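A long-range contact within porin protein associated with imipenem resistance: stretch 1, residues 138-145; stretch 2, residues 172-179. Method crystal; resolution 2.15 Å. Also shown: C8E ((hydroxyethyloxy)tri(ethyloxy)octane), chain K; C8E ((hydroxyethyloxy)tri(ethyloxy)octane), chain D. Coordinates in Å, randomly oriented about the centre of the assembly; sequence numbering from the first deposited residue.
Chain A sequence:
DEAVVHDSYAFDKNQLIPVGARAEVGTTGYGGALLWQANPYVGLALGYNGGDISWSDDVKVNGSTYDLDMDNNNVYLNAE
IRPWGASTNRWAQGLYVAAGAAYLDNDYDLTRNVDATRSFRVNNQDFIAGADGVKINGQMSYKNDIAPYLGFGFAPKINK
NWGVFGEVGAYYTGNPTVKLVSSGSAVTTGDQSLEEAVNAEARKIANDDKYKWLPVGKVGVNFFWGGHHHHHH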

# COMPACT_ATOMS: atom_id res chain seq x y z
N GLY A 138 3.06 22.11 12.59
CA GLY A 138 4.51 22.11 12.60
C GLY A 138 5.11 23.17 11.69
O GLY A 138 4.76 23.26 10.52
N GLN A 139 6.01 23.98 12.24
CA GLN A 139 6.77 24.94 11.45
C GLN A 139 8.23 24.56 11.51
O GLN A 139 8.78 24.26 12.57
CB GLN A 139 6.58 26.35 11.99
CG GLN A 139 5.13 26.76 12.06
CD GLN A 139 4.96 28.14 12.65
OE1 GLN A 139 5.19 28.35 13.84
NE2 GLN A 139 4.56 29.09 11.82
N MET A 140 8.88 24.60 10.35
CA MET A 140 10.22 24.08 10.22
C MET A 140 10.95 24.89 9.15
O MET A 140 10.49 24.98 8.02
CB MET A 140 10.14 22.62 9.81
CG MET A 140 11.45 21.90 9.79
SD MET A 140 11.23 20.25 9.14
CE MET A 140 9.91 19.65 10.18
N SER A 141 12.08 25.49 9.52
CA SER A 141 12.78 26.35 8.59
C SER A 141 14.24 25.96 8.41
O SER A 141 14.97 25.76 9.38
CB SER A 141 12.70 27.82 9.03
OG SER A 141 13.19 27.96 10.34
N TYR A 142 14.65 25.86 7.15
CA TYR A 142 16.05 25.65 6.81
C TYR A 142 16.61 26.97 6.30
O TYR A 142 16.18 27.48 5.27
CB TYR A 142 16.17 24.59 5.73
CG TYR A 142 15.80 23.20 6.19
CD1 TYR A 142 14.48 22.79 6.23
CD2 TYR A 142 16.77 22.30 6.60
CE1 TYR A 142 14.13 21.53 6.66
CE2 TYR A 142 16.44 21.03 7.02
CZ TYR A 142 15.11 20.65 7.06
OH TYR A 142 14.76 19.40 7.49
N LYS A 143 17.58 27.52 7.02
CA LYS A 143 18.22 28.75 6.59
C LYS A 143 19.73 28.62 6.73
O LYS A 143 20.23 28.37 7.82
CB LYS A 143 17.69 29.93 7.41
CG LYS A 143 18.46 31.21 7.18
N ASN A 144 20.45 28.80 5.62
CA ASN A 144 21.90 28.63 5.60
C ASN A 144 22.50 29.62 4.63
O ASN A 144 22.06 29.72 3.48
CB ASN A 144 22.27 27.22 5.10
CG ASN A 144 21.88 26.12 6.05
OD1 ASN A 144 20.81 25.53 5.93
ND2 ASN A 144 22.77 25.79 6.98
N ASP A 145 23.53 30.35 5.06
CA ASP A 145 24.18 31.30 4.16
C ASP A 145 24.83 30.51 3.04
O ASP A 145 24.77 30.90 1.86
CB ASP A 145 25.21 32.15 4.90
CG ASP A 145 24.57 33.28 5.71
OD1 ASP A 145 23.40 33.62 5.43
OD2 ASP A 145 25.24 33.82 6.61
N TYR A 172 23.70 19.56 3.06
CA TYR A 172 24.04 19.43 4.47
C TYR A 172 23.74 20.76 5.13
O TYR A 172 24.49 21.72 4.96
CB TYR A 172 25.51 19.07 4.65
CG TYR A 172 25.98 19.14 6.09
CD1 TYR A 172 25.33 18.45 7.10
CD2 TYR A 172 27.09 19.90 6.43
CE1 TYR A 172 25.78 18.51 8.43
CE2 TYR A 172 27.55 19.97 7.75
CZ TYR A 172 26.88 19.28 8.74
OH TYR A 172 27.34 19.37 10.03
N THR A 173 22.64 20.80 5.87
CA THR A 173 22.14 22.04 6.45
C THR A 173 22.25 22.11 7.97
O THR A 173 22.14 23.18 8.56
CB THR A 173 20.65 22.18 6.13
OG1 THR A 173 19.97 21.00 6.58
CG2 THR A 173 20.47 22.30 4.62
N GLY A 174 22.47 20.96 8.60
CA GLY A 174 22.29 20.86 10.04
C GLY A 174 20.79 20.82 10.30
O GLY A 174 19.99 21.06 9.39
N ASN A 175 20.39 20.51 11.54
CA ASN A 175 18.97 20.48 11.87
C ASN A 175 18.30 21.83 11.65
O ASN A 175 18.88 22.87 11.95
CB ASN A 175 18.76 20.07 13.32
CG ASN A 175 19.26 18.67 13.60
OD1 ASN A 175 20.43 18.49 13.92
ND2 ASN A 175 18.39 17.69 13.48
N PRO A 176 17.06 21.81 11.15
CA PRO A 176 16.30 23.03 10.93
C PRO A 176 15.80 23.60 12.25
O PRO A 176 15.88 22.94 13.29
CB PRO A 176 15.11 22.55 10.10
CG PRO A 176 14.88 21.15 10.60
CD PRO A 176 16.26 20.60 10.88
N THR A 177 15.31 24.84 12.20
CA THR A 177 14.57 25.40 13.32
C THR A 177 13.20 24.77 13.28
O THR A 177 12.64 24.57 12.21
CB THR A 177 14.45 26.94 13.18
OG1 THR A 177 15.73 27.53 13.40
CG2 THR A 177 13.47 27.50 14.19
N VAL A 178 12.63 24.45 14.44
CA VAL A 178 11.38 23.71 14.45
C VAL A 178 10.47 24.15 15.61
O VAL A 178 10.94 24.44 16.70
CB VAL A 178 11.65 22.18 14.49
CG1 VAL A 178 12.52 21.81 15.67
CG2 VAL A 178 10.36 21.37 14.50
N LYS A 179 9.18 24.22 15.32
CA LYS A 179 8.16 24.58 16.29
C LYS A 179 6.96 23.69 15.98
O LYS A 179 6.41 23.72 14.88
CB LYS A 179 7.78 26.05 16.17
CG LYS A 179 6.94 26.59 17.33
C8 C8E K . 28.78 17.43 1.52
O9 C8E K . 29.18 17.11 2.85
C10 C8E K . 29.96 18.14 3.45
C11 C8E K . 30.36 17.73 4.86
O12 C8E K . 31.54 18.42 5.22
C13 C8E K . 31.27 19.73 5.70
O15 C8E K . 30.39 22.78 6.01
C16 C8E K . 29.42 23.81 6.08
C17 C8E K . 28.08 23.14 6.32
O18 C8E K . 27.16 24.06 6.87
C19 C8E K . 26.09 23.40 7.50
C20 C8E K . 26.52 22.98 8.91
O21 C8E K . 25.57 23.39 9.88
C1 C8E D . 11.79 12.60 -9.87
C2 C8E D . 12.97 12.93 -8.96
C3 C8E D . 12.56 12.81 -7.50
C5 C8E D . 13.28 13.65 -3.10
C6 C8E D . 13.46 13.75 -1.59
C7 C8E D . 12.14 14.03 -0.86
C8 C8E D . 11.86 15.51 -0.67
O9 C8E D . 11.47 15.80 0.67
C10 C8E D . 11.59 17.17 0.97
C11 C8E D . 10.87 17.53 2.27
O12 C8E D . 11.80 17.55 3.34
C13 C8E D . 11.45 18.43 4.39
C14 C8E D . 12.58 18.36 5.41
O15 C8E D . 13.26 17.15 5.17
C16 C8E D . 13.42 16.33 6.31
C17 C8E D . 14.54 15.33 6.05
O18 C8E D . 14.02 14.02 6.16

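Residues 138-145 and 172-179 meet chiefly as neighbouring antiparallel strands, whose axes run at 173° to one another and approach to 4.7 Å. Four main-chain hydrogen bonds join them in two reciprocal pairs. Gln 139 N donates to Lys 179 O at 2.7 Å, and Lys 179 N returns a bond to Gln 139 O at 2.8 Å; two residues along, Ser 141 N lies 2.9 Å from Thr 177 O and Thr 177 N 3.0 Å from Ser 141 O. Between these pairs sits the non-hydrogen-bonded bridge of Met 140 and Val 178, where the CA atoms come within 4.4 Å. Here the strands are tied by CA-H...O contacts instead, from Met 140 CA to Thr 177 O (3.2 Å) and from Val 178 CA to Gln 139 O (3.3 Å), so Thr 177 O and Gln 139 O, each already accepting an N-H, also face a weaker CA-H donor.

Beyond the ladder, a side chain takes over the polar contact. The CA-to-CB bond of Asn 144 points toward stretch 2, and its amide ND2 donates to Thr 173 O at 3.1 Å with a nearly linear angle of 168°. An amide suits this place because its NH2 can donate to a main-chain carbonyl beyond the last bridge between the stretches.

The apolar packing centres on Pro 176. Its CB lies 3.5 Å from the centroid of the Tyr 142 ring and only 10° off the ring normal, a CH-pi contact over the face. The Tyr 142 CA-to-CB bond points sideways, but with chi1 at -69° (m) the ring comes nearer to stretch 2 and offers that face to the proline. Thr 173 OG1 approaches the ring edge, 3.5 Å from Tyr 142 CD2. Pro 176 also meets the Met 140 side chain, extended as far as SD (chi1 and chi2 both t), CG to CG at 3.6 Å. Tyr 142, Thr 173 and Pro 176 are all buried, and a detergent molecule adds to the surroundings of the tyrosine, with C14 of C8E (chain D) 3.2 Å from Tyr 142 OH.

Gln 139, Ser 141, Thr 177 and Lys 179 share the other face of the ladder from Met 140 and Val 178. Ser 141 OG packs 3.3 Å from Thr 177 CB, a close fit that the small serine side chain allows, while the exposed Gln 139 and Thr 177 carry polar groups compatible with solvent. Altogether, the contact buries 532 Å², summed over both stretches.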